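DUF2235 domain-containing protein (Pseudomonas aeruginosa, PDB 4O5P) acts as a type VI secretion phospholipase effector, Tle1, probably hydrolysing membrane phospholipids with an alpha/beta-hydrolase-like catalytic domain. Local coordinates at residues Trp483-Tyr488 and Asp629-Tyr634; Ala580-Asp585 and Thr679-Tyr684. One frame throughout, in Å; residues are numbered along the deposited sequence.

Contact 1: Trp483-Tyr488 and Asp629-Tyr634; sequences WRIDRY and DGSARY
Ile485 and Tyr634 carry the apolar part of this helix-helix contact. The methyl CG2 of Ile485 approaches the Tyr634 ring from an oblique direction and makes an off-centre CH-pi contact, 4.2 Å from the ring centroid and 29° off the normal. Its nearest ring atom is CD1 of Tyr634, 3.8 Å from Ile485 CG2. Tyr634 can meet it because its CG stands anti to the backbone N (chi1 170°), and Ile485 CB lies close to the same ring carbon. The other branch of Ile485 ends in CD1, which packs on the backbone of helix 616-637, 3.7 Å from Gly630 O and equally near Ser631 CA. Gly630 brings no side chain to this point, so the methyl packs directly against main chain. Asp486 adds an aliphatic contact, its CB sitting at the edge of the Tyr634 ring, 3.9 Å from CE1 of Tyr634.

No hydrogen bond or salt bridge joins the two segments; the polar groups are held elsewhere. Asp486 OD1 takes a salt bridge from NH1 of Arg487 at 2.9 Å, on the anti side but tilted out of the carboxylate plane, while the oxygen lies close to the guanidinium plane. The same oxygen also pairs with Lys495, while OD2 accepts from the backbone N of Asp642. Ser631 OG turns back to His627 O within its own helix and also bonds to Tyr586 OH.

Helices 469-487 and 616-637 approach to 9.3 Å between the axes of these short segments, at a signed crossing angle of -69°. This is a steep helix-helix packing at the C-terminal end of helix 469-487, within the helical part of the Tle1-like C-terminal region.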
loop_
_atom_site.group_PDB
_atom_site.type_symbol
_atom_site.label_atom_id
_atom_site.label_comp_id
_atom_site.label_asym_id
_atom_site.label_seq_id
_atom_site.Cartn_x
_atom_site.Cartn_y
_atom_site.Cartn_z
ATOM N N TRP A 483 14.328 -5.786 -21.803
ATOM C CA TRP A 483 13.108 -5.817 -22.617
ATOM C C TRP A 483 12.730 -4.443 -23.179
ATOM O O TRP A 483 12.294 -4.337 -24.329
ATOM C CB TRP A 483 11.944 -6.369 -21.799
ATOM C CG TRP A 483 10.610 -6.363 -22.504
ATOM C CD1 TRP A 483 10.078 -7.368 -23.264
ATOM C CD2 TRP A 483 9.618 -5.326 -22.462
ATOM N NE1 TRP A 483 8.811 -7.013 -23.702
ATOM C CE2 TRP A 483 8.515 -5.762 -23.233
ATOM C CE3 TRP A 483 9.567 -4.058 -21.867
ATOM C CZ2 TRP A 483 7.374 -4.981 -23.418
ATOM C CZ3 TRP A 483 8.430 -3.289 -22.041
ATOM C CH2 TRP A 483 7.348 -3.755 -22.807
ATOM N N ARG A 484 12.892 -3.398 -22.367
ATOM C CA ARG A 484 12.626 -2.030 -22.825
ATOM C C ARG A 484 13.601 -1.574 -23.906
ATOM O O ARG A 484 13.222 -0.790 -24.766
ATOM C CB ARG A 484 12.660 -1.018 -21.668
ATOM C CG ARG A 484 11.529 -1.153 -20.676
ATOM C CD ARG A 484 11.812 -0.344 -19.397
ATOM N NE ARG A 484 10.778 -0.661 -18.414
ATOM C CZ ARG A 484 10.981 -0.677 -17.107
ATOM N NH1 ARG A 484 12.172 -0.365 -16.614
ATOM N NH2 ARG A 484 9.987 -0.995 -16.304
ATOM N N ILE A 485 14.851 -2.036 -23.869
ATOM C CA ILE A 485 15.806 -1.600 -24.899
ATOM C C ILE A 485 15.259 -1.952 -26.301
ATOM O O ILE A 485 15.423 -1.189 -27.265
ATOM C CB ILE A 485 17.219 -2.197 -24.691
ATOM C CG1 ILE A 485 17.871 -1.619 -23.430
ATOM C CG2 ILE A 485 18.120 -1.915 -25.898
ATOM C CD1 ILE A 485 19.091 -2.420 -22.971
ATOM N N ASP A 486 14.595 -3.100 -26.410
ATOM C CA ASP A 486 13.962 -3.438 -27.677
ATOM C C ASP A 486 12.585 -2.807 -27.852
ATOM O O ASP A 486 12.365 -2.102 -28.827
ATOM C CB ASP A 486 13.907 -4.948 -27.915
ATOM C CG ASP A 486 13.389 -5.286 -29.290
ATOM O OD1 ASP A 486 12.151 -5.442 -29.442
ATOM O OD2 ASP A 486 14.217 -5.380 -30.228
ATOM N N ARG A 487 11.657 -3.043 -26.923
ATOM C CA ARG A 487 10.279 -2.589 -27.124
ATOM C C ARG A 487 10.056 -1.064 -27.018
ATOM O O ARG A 487 9.105 -0.545 -27.590
ATOM C CB ARG A 487 9.320 -3.309 -26.163
ATOM C CG ARG A 487 8.683 -4.590 -26.718
ATOM C CD ARG A 487 9.682 -5.734 -26.984
ATOM N NE ARG A 487 8.937 -6.964 -27.286
ATOM C CZ ARG A 487 9.049 -7.666 -28.412
ATOM N NH1 ARG A 487 9.903 -7.287 -29.368
ATOM N NH2 ARG A 487 8.298 -8.739 -28.589
ATOM N N TYR A 488 10.906 -0.362 -26.272
ATOM C CA TYR A 488 10.746 1.087 -26.105
ATOM C C TYR A 488 11.852 1.824 -26.841
ATOM O O TYR A 488 11.576 2.743 -27.602
ATOM C CB TYR A 488 10.792 1.509 -24.631
ATOM C CG TYR A 488 9.581 1.163 -23.788
ATOM C CD1 TYR A 488 8.495 0.472 -24.322
ATOM C CD2 TYR A 488 9.529 1.547 -22.450
ATOM C CE1 TYR A 488 7.397 0.160 -23.544
ATOM C CE2 TYR A 488 8.448 1.243 -21.667
ATOM C CZ TYR A 488 7.379 0.549 -22.218
ATOM O OH TYR A 488 6.289 0.255 -21.451
ATOM N N ASP A 629 24.079 -3.825 -16.972
ATOM C CA ASP A 629 23.363 -5.100 -16.780
ATOM C C ASP A 629 22.262 -5.249 -17.831
ATOM O O ASP A 629 22.140 -6.293 -18.484
ATOM C CB ASP A 629 22.666 -5.204 -15.401
ATOM C CG ASP A 629 23.620 -5.175 -14.198
ATOM O OD1 ASP A 629 24.865 -5.211 -14.345
ATOM O OD2 ASP A 629 23.086 -5.111 -13.063
ATOM N N GLY A 630 21.429 -4.218 -17.952
ATOM C CA GLY A 630 20.382 -4.184 -18.956
ATOM C C GLY A 630 20.840 -4.485 -20.380
ATOM O O GLY A 630 20.266 -5.343 -21.066
ATOM N N SER A 631 21.870 -3.786 -20.837
ATOM C CA SER A 631 22.391 -4.013 -22.184
ATOM C C SER A 631 22.911 -5.458 -22.366
ATOM O O SER A 631 22.592 -6.163 -23.380
ATOM C CB SER A 631 23.498 -2.997 -22.464
ATOM O OG SER A 631 22.990 -1.677 -22.365
ATOM N N ALA A 632 23.689 -5.915 -21.414
ATOM C CA ALA A 632 24.201 -7.281 -21.427
ATOM C C ALA A 632 23.088 -8.315 -21.522
ATOM O O ALA A 632 23.111 -9.135 -22.385
ATOM C CB ALA A 632 25.139 -7.554 -20.250
ATOM N N ARG A 633 22.074 -8.177 -20.681
ATOM C CA ARG A 633 20.886 -9.017 -20.770
ATOM C C ARG A 633 20.118 -8.905 -22.071
ATOM O O ARG A 633 19.681 -9.865 -22.572
ATOM C CB ARG A 633 19.955 -8.876 -19.583
ATOM C CG ARG A 633 18.814 -9.854 -19.618
ATOM C CD ARG A 633 19.222 -11.175 -19.017
ATOM N NE ARG A 633 18.223 -12.209 -19.059
ATOM C CZ ARG A 633 17.563 -12.718 -18.027
ATOM N NH1 ARG A 633 17.750 -12.296 -16.801
ATOM N NH2 ARG A 633 16.701 -13.680 -18.253
ATOM N N TYR A 634 20.003 -7.719 -22.616
ATOM C CA TYR A 634 19.452 -7.531 -23.928
ATOM C C TYR A 634 20.028 -8.502 -24.916
ATOM O O TYR A 634 19.304 -9.034 -25.670
ATOM C CB TYR A 634 19.679 -6.132 -24.482
ATOM C CG TYR A 634 19.330 -5.954 -25.954
ATOM C CD1 TYR A 634 18.060 -5.680 -26.356
ATOM C CD2 TYR A 634 20.283 -6.104 -26.911
ATOM C CE1 TYR A 634 17.754 -5.476 -27.668
ATOM C CE2 TYR A 634 19.991 -5.932 -28.229
ATOM C CZ TYR A 634 18.717 -5.629 -28.614
ATOM O OH TYR A 634 18.479 -5.462 -29.898
#

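Contact 2: Ala580-Asp585 and Thr679-Tyr684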
loop_
_atom_site.group_PDB
_atom_site.type_symbol
_atom_site.label_atom_id
_atom_site.label_comp_id
_atom_site.label_asym_id
_atom_site.label_seq_id
_atom_site.Cartn_x
_atom_site.Cartn_y
_atom_site.Cartn_z
ATOM N N ALA A 580 9.274 7.089 -25.019
ATOM C CA ALA A 580 10.173 8.151 -25.472
ATOM C C ALA A 580 11.123 8.557 -24.342
ATOM O O ALA A 580 12.307 8.886 -24.587
ATOM C CB ALA A 580 9.390 9.352 -25.990
ATOM N N GLU A 581 10.591 8.538 -23.111
ATOM C CA GLU A 581 11.397 8.811 -21.917
ATOM C C GLU A 581 12.516 7.799 -21.725
ATOM O O GLU A 581 13.694 8.175 -21.654
ATOM C CB GLU A 581 10.526 8.873 -20.656
ATOM C CG GLU A 581 9.680 10.115 -20.588
ATOM C CD GLU A 581 8.930 10.223 -19.299
ATOM O OE1 GLU A 581 8.685 9.186 -18.663
ATOM O OE2 GLU A 581 8.573 11.349 -18.922
ATOM N N PHE A 582 12.147 6.522 -21.628
ATOM C CA PHE A 582 13.131 5.454 -21.542
ATOM C C PHE A 582 14.184 5.576 -22.633
ATOM O O PHE A 582 15.380 5.474 -22.358
ATOM C CB PHE A 582 12.489 4.073 -21.643
ATOM C CG PHE A 582 13.493 2.964 -21.609
ATOM C CD1 PHE A 582 13.990 2.507 -20.402
ATOM C CD2 PHE A 582 13.975 2.406 -22.780
ATOM C CE1 PHE A 582 14.934 1.504 -20.372
ATOM C CE2 PHE A 582 14.923 1.397 -22.751
ATOM C CZ PHE A 582 15.405 0.949 -21.550
ATOM N N ALA A 583 13.741 5.794 -23.870
ATOM C CA ALA A 583 14.678 5.920 -24.991
ATOM C C ALA A 583 15.693 7.040 -24.759
ATOM O O ALA A 583 16.905 6.829 -24.903
ATOM C CB ALA A 583 13.917 6.136 -26.296
ATOM N N HIS A 584 15.192 8.229 -24.411
ATOM C CA HIS A 584 16.068 9.356 -24.090
ATOM C C HIS A 584 17.090 9.008 -22.999
ATOM O O HIS A 584 18.308 9.215 -23.179
ATOM C CB HIS A 584 15.245 10.568 -23.651
ATOM C CG HIS A 584 16.073 11.780 -23.347
ATOM N ND1 HIS A 584 16.302 12.222 -22.062
ATOM C CD2 HIS A 584 16.745 12.628 -24.161
ATOM C CE1 HIS A 584 17.065 13.300 -22.099
ATOM N NE2 HIS A 584 17.355 13.563 -23.359
ATOM N N ASP A 585 16.598 8.486 -21.875
ATOM C CA ASP A 585 17.477 8.111 -20.767
ATOM C C ASP A 585 18.540 7.106 -21.209
ATOM O O ASP A 585 19.707 7.193 -20.814
ATOM C CB ASP A 585 16.671 7.496 -19.609
ATOM C CG ASP A 585 15.809 8.510 -18.879
ATOM O OD1 ASP A 585 15.942 9.724 -19.149
ATOM O OD2 ASP A 585 14.991 8.088 -18.029
ATOM N N THR A 679 14.621 9.339 -15.587
ATOM C CA THR A 679 13.388 8.858 -14.945
ATOM C C THR A 679 13.632 7.694 -13.992
ATOM O O THR A 679 14.761 7.231 -13.863
ATOM C CB THR A 679 12.387 8.384 -15.993
ATOM O OG1 THR A 679 12.929 7.251 -16.694
ATOM C CG2 THR A 679 12.088 9.518 -16.984
ATOM N N ASP A 680 12.573 7.221 -13.335
ATOM C CA ASP A 680 12.692 6.099 -12.408
ATOM C C ASP A 680 13.088 4.778 -13.091
ATOM O O ASP A 680 13.457 3.815 -12.422
ATOM C CB ASP A 680 11.390 5.928 -11.603
ATOM C CG ASP A 680 11.134 7.093 -10.659
ATOM O OD1 ASP A 680 12.130 7.748 -10.270
ATOM O OD2 ASP A 680 9.955 7.357 -10.317
ATOM N N TYR A 681 13.019 4.734 -14.421
ATOM C CA TYR A 681 13.471 3.552 -15.156
ATOM C C TYR A 681 14.930 3.256 -14.852
ATOM O O TYR A 681 15.383 2.112 -14.948
ATOM C CB TYR A 681 13.321 3.769 -16.667
ATOM C CG TYR A 681 11.911 3.641 -17.223
ATOM C CD1 TYR A 681 11.077 2.607 -16.837
ATOM C CD2 TYR A 681 11.433 4.554 -18.154
ATOM C CE1 TYR A 681 9.793 2.483 -17.366
ATOM C CE2 TYR A 681 10.158 4.441 -18.687
ATOM C CZ TYR A 681 9.348 3.406 -18.290
ATOM O OH TYR A 681 8.075 3.299 -18.820
ATOM N N PHE A 682 15.683 4.296 -14.519
ATOM C CA PHE A 682 17.099 4.115 -14.305
ATOM C C PHE A 682 17.522 4.343 -12.868
ATOM O O PHE A 682 18.661 4.708 -12.602
ATOM C CB PHE A 682 17.901 4.947 -15.305
ATOM C CG PHE A 682 17.931 4.333 -16.669
ATOM C CD1 PHE A 682 16.940 4.617 -17.595
ATOM C CD2 PHE A 682 18.921 3.401 -16.996
ATOM C CE1 PHE A 682 16.953 4.019 -18.848
ATOM C CE2 PHE A 682 18.950 2.795 -18.243
ATOM C CZ PHE A 682 17.961 3.105 -19.185
ATOM N N ARG A 683 16.600 4.080 -11.949
ATOM C CA ARG A 683 16.910 3.987 -10.523
ATOM C C ARG A 683 16.373 2.667 -9.973
ATOM O O ARG A 683 15.345 2.149 -10.452
ATOM C CB ARG A 683 16.247 5.122 -9.753
ATOM C CG ARG A 683 16.845 6.492 -10.008
ATOM C CD ARG A 683 16.005 7.585 -9.354
ATOM N NE ARG A 683 16.294 8.854 -9.991
ATOM C CZ ARG A 683 15.521 9.433 -10.898
ATOM N NH1 ARG A 683 14.364 8.885 -11.246
ATOM N NH2 ARG A 683 15.899 10.585 -11.435
ATOM N N TYR A 684 17.042 2.116 -8.973
ATOM C CA TYR A 684 16.469 0.958 -8.301
ATOM C C TYR A 684 15.357 1.428 -7.384
ATOM O O TYR A 684 15.372 2.573 -6.898
ATOM C CB TYR A 684 17.527 0.172 -7.526
ATOM C CG TYR A 684 18.555 -0.460 -8.430
ATOM C CD1 TYR A 684 18.193 -1.378 -9.401
ATOM C CD2 TYR A 684 19.894 -0.134 -8.304
ATOM C CE1 TYR A 684 19.149 -1.946 -10.228
ATOM C CE2 TYR A 684 20.829 -0.680 -9.113
ATOM C CZ TYR A 684 20.463 -1.583 -10.066
ATOM O OH TYR A 684 21.455 -2.110 -10.849
#
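Asp585 OD2 is gripped by two donors from Thr679, the hydroxyl and the backbone amide, which ties helix 571-587 to the 679-684 loop beside an aromatic cluster. Thr679 OG1 donates to Asp585 OD2 at 2.6 Å, nearly in line with the C-O bond of the carboxylate. The amide N of Thr679 reaches the same oxygen at 2.8 Å with a nearly straight bond (166°), on the syn side but tilted out of the carboxylate plane. OG1 of Thr679 lies between its backbone N and carbonyl carbon (chi1 64°), which brings hydroxyl and amide to bear on one acceptor; two donors there would be expected to favour the charged carboxylate. The Thr679 methyl CG2 lies beside the same Asp585 oxygen and also touches Glu581 OE1 at 3.8 Å, an oxygen whose salt-bridge partner is Arg663.

Next to this pair of bonds, Phe582, Tyr681 and Phe682 cluster between helix 571-587 and the loop. The edge of Phe582 points at the face of Tyr681 in a T-shaped pair, centroids 5.6 Å apart and planes at 84°. Phe582 CB adds a contact of 3.7 Å to Tyr681 CD2, while the hydroxyl of Tyr681 bonds to Asp661 and its ring receives a cation-pi contact from Arg663. Phe682 lies nearly parallel to Phe582 but slid well aside, so the two rings barely overlap; they touch between CE1 of Phe582 and CE1 of Phe682, 3.6 Å apart. Ile626 and His627 of helix 616-637 touch Phe682 as well. Asp585 therefore serves both halves of the contact: while its carboxylate holds Thr679, its CB packs obliquely against the Phe682 ring, 3.5 Å from atom CD1 of Phe682.

In the fold
Both contacts are buried and lie in the Tle1-like C-terminal region, with centres about 12 Å apart. Contact 1 joins two helices, 469-487 and 616-637, through van der Waals and CH-pi contacts, with no hydrogen bond or salt bridge across. Contact 2 joins helix 571-587 to the loop before strand 687-689, combining direct hydrogen bonds with aromatic packing. They meet at the C-terminal end of helix 469-487, where Arg484 packs on Phe582 and Tyr681, and Tyr488, just past the helix, touches both. Helix 616-637 is likewise shared, touching Phe682, and Tyr586 of helix 571-587 reaches back to Ile485 and Ser631. The segments alternate along the chain, so three helices and the loop come together in one region.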